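Local coordinates for hypothetical conserved protein (Geobacillus kaustophilus, PDB 2PCS), which is of unknown function but belongs to the CoxG family of the Bet v 1-like clan and probably binds a small ligand, at residues A[39-42]-A[43-47]. Numbering follows the deposited sequence.
Sequences ELIG and EDKYK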
ATOM      1  N   GLU A  39     -11.426  -9.158  -2.072  1.00 91.83           N
ATOM      2  CA  GLU A  39     -11.970 -10.201  -2.932  1.00 91.54           C
ATOM      3  C   GLU A  39     -11.254 -10.209  -4.285  1.00 89.69           C
ATOM      4  O   GLU A  39     -11.207  -9.193  -4.994  1.00 88.41           O
ATOM      5  CB  GLU A  39     -13.485  -9.985  -3.127  1.00 91.39           C
ATOM      6  CG  GLU A  39     -14.250 -11.131  -3.796  1.00 94.53           C
ATOM      7  CD  GLU A  39     -15.526 -10.680  -4.561  1.00 95.61           C
ATOM      8  OE1 GLU A  39     -15.967  -9.505  -4.408  1.00100.08           O
ATOM      9  OE2 GLU A  39     -16.083 -11.519  -5.329  1.00100.11           O
ATOM     10  N   LEU A  40     -10.705 -11.369  -4.635  1.00 88.63           N
ATOM     11  CA  LEU A  40     -10.269 -11.641  -6.003  1.00 88.11           C
ATOM     12  C   LEU A  40     -11.426 -11.510  -7.004  1.00 87.75           C
ATOM     13  O   LEU A  40     -12.469 -12.144  -6.868  1.00 88.71           O
ATOM     14  CB  LEU A  40      -9.634 -13.033  -6.087  1.00 87.88           C
ATOM     15  CG  LEU A  40      -8.740 -13.417  -7.272  1.00 88.28           C
ATOM     16  CD1 LEU A  40      -7.397 -12.691  -7.299  1.00 85.84           C
ATOM     17  CD2 LEU A  40      -8.530 -14.949  -7.286  1.00 88.73           C
ATOM     18  N   ILE A  41     -11.258 -10.669  -8.007  1.00 86.93           N
ATOM     19  CA  ILE A  41     -12.333 -10.451  -8.950  1.00 86.24           C
ATOM     20  C   ILE A  41     -11.767 -10.640 -10.336  1.00 85.45           C
ATOM     21  O   ILE A  41     -12.450 -10.471 -11.342  1.00 85.26           O
ATOM     22  CB  ILE A  41     -13.005  -9.035  -8.768  1.00 86.29           C
ATOM     23  CG1 ILE A  41     -11.950  -7.929  -8.787  1.00 85.68           C
ATOM     24  CG2 ILE A  41     -13.730  -8.980  -7.450  1.00 86.14           C
ATOM     25  CD1 ILE A  41     -12.470  -6.569  -9.246  1.00 87.34           C
ATOM     26  N   GLY A  42     -10.507 -11.013 -10.380  1.00 84.93           N
ATOM     27  CA  GLY A  42      -9.801 -11.081 -11.666  1.00 85.65           C
ATOM     28  C   GLY A  42      -8.377 -11.548 -11.483  1.00 85.22           C
ATOM     29  O   GLY A  42      -7.955 -11.871 -10.366  1.00 84.99           O
ATOM     30  N   GLU A  43      -7.629 -11.587 -12.571  1.00 85.25           N
ATOM     31  CA  GLU A  43      -6.257 -12.052 -12.464  1.00 86.39           C
ATOM     32  C   GLU A  43      -5.385 -10.941 -11.862  1.00 84.76           C
ATOM     33  O   GLU A  43      -5.168  -9.875 -12.492  1.00 84.67           O
ATOM     34  CB  GLU A  43      -5.686 -12.555 -13.809  1.00 86.25           C
ATOM     35  CG  GLU A  43      -4.266 -13.113 -13.652  1.00 88.38           C
ATOM     36  CD  GLU A  43      -3.526 -13.386 -14.968  1.00 90.37           C
ATOM     37  OE1 GLU A  43      -4.118 -13.264 -16.086  1.00 92.37           O
ATOM     38  OE2 GLU A  43      -2.319 -13.746 -14.856  1.00 95.70           O
ATOM     39  N   ASP A  44      -4.898 -11.211 -10.651  1.00 83.12           N
ATOM     40  CA  ASP A  44      -4.054 -10.271  -9.903  1.00 82.67           C
ATOM     41  C   ASP A  44      -4.814  -8.944  -9.627  1.00 81.53           C
ATOM     42  O   ASP A  44      -4.235  -7.858  -9.645  1.00 81.03           O
ATOM     43  CB  ASP A  44      -2.732 -10.079 -10.662  1.00 82.20           C
ATOM     44  CG  ASP A  44      -1.927 -11.419 -10.781  1.00 83.78           C
ATOM     45  OD1 ASP A  44      -1.859 -12.169  -9.766  1.00 82.32           O
ATOM     46  OD2 ASP A  44      -1.355 -11.709 -11.864  1.00 83.87           O
ATOM     47  N   LYS A  45      -6.132  -9.078  -9.411  1.00 80.16           N
ATOM     48  CA  LYS A  45      -7.078  -7.954  -9.328  1.00 78.96           C
ATOM     49  C   LYS A  45      -8.049  -8.219  -8.195  1.00 78.26           C
ATOM     50  O   LYS A  45      -8.747  -9.237  -8.204  1.00 78.34           O
ATOM     51  CB  LYS A  45      -7.840  -7.791 -10.624  1.00 78.22           C
ATOM     52  CG  LYS A  45      -8.629  -6.521 -10.749  1.00 78.21           C
ATOM     53  CD  LYS A  45      -9.243  -6.497 -12.138  1.00 80.76           C
ATOM     54  CE  LYS A  45      -9.916  -5.203 -12.511  1.00 83.21           C
ATOM     55  NZ  LYS A  45      -9.563  -4.841 -13.930  1.00 87.09           N
ATOM     56  N   TYR A  46      -8.063  -7.315  -7.213  1.00 76.77           N
ATOM     57  CA  TYR A  46      -8.911  -7.460  -6.043  1.00 76.37           C
ATOM     58  C   TYR A  46      -9.835  -6.267  -5.883  1.00 76.44           C
ATOM     59  O   TYR A  46      -9.610  -5.198  -6.463  1.00 75.33           O
ATOM     60  CB  TYR A  46      -8.084  -7.646  -4.769  1.00 76.00           C
ATOM     61  CG  TYR A  46      -7.063  -8.717  -4.934  1.00 76.08           C
ATOM     62  CD1 TYR A  46      -5.951  -8.507  -5.762  1.00 75.17           C
ATOM     63  CD2 TYR A  46      -7.209  -9.949  -4.307  1.00 75.04           C
ATOM     64  CE1 TYR A  46      -5.026  -9.487  -5.984  1.00 73.68           C
ATOM     65  CE2 TYR A  46      -6.259 -10.956  -4.506  1.00 76.55           C
ATOM     66  CZ  TYR A  46      -5.164 -10.707  -5.353  1.00 76.09           C
ATOM     67  OH  TYR A  46      -4.192 -11.672  -5.582  1.00 76.48           O
ATOM     68  N   LYS A  47     -10.875  -6.502  -5.083  1.00 76.55           N
ATOM     69  CA  LYS A  47     -11.822  -5.506  -4.684  1.00 76.87           C
ATOM     70  C   LYS A  47     -11.673  -5.436  -3.173  1.00 77.30           C
ATOM     71  O   LYS A  47     -11.775  -6.436  -2.452  1.00 76.84           O
ATOM     72  CB  LYS A  47     -13.251  -5.876  -5.093  1.00 77.19           C
ATOM     73  CG  LYS A  47     -14.330  -4.803  -4.762  1.00 78.69           C
ATOM     74  CD  LYS A  47     -15.432  -4.812  -5.800  1.00 86.53           C
ATOM     75  CE  LYS A  47     -16.822  -4.470  -5.225  1.00 92.07           C
ATOM     76  NZ  LYS A  47     -17.409  -3.211  -5.812  1.00 94.16           N
TER
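L40 lays its CD1 methyl over one face of the Y46 ring, 3.5 Å from Y46 CE2 and also near CZ and OH. The leucine's CG stands anti to its backbone N (chi1 -162°), and the chi2 turn of 69° sets CD1 over the CE2-CZ side of that face. L40 and Y46 form a non-hydrogen-bonded pair of the antiparallel hairpin made by strands 35-42 and 45-52.

On the other face, beside K45 and K47, I41 fits between the two lysine stems: its CG2 lies 3.9 Å from K47 CB, and its CG1 and CD1 rest against the CG methylene of K45. All three also touch I64 of strand 59-71, the next strand of the sheet.

Backbone bonds hold the register. E39 and K47 exchange two, E39 N to K47 O at 2.8 Å and K47 N to E39 O at 2.7 Å, while I41 N gives a nearly straight bond to K45 O (2.9 Å, 176°). A beta bulge between L40 and G42 shifts the pairing by one residue, and a type II turn from G42 to K45 reverses the chain, closed by a weak bond from K45 N to G42 O.

Replacing Y46 by an alanine is likely to leave CD1 of L40 without its aromatic partner and to open a gap beside the unidentified ligand, about 5 Å from the tyrosine side chain. Main-chain bonds set the register of the hairpin, and apolar contacts add to it on both faces; E39 and K47 carry opposite charges, but E39 OE1 stays 6.6 Å from K47 NZ, so any attraction is likely to be modest.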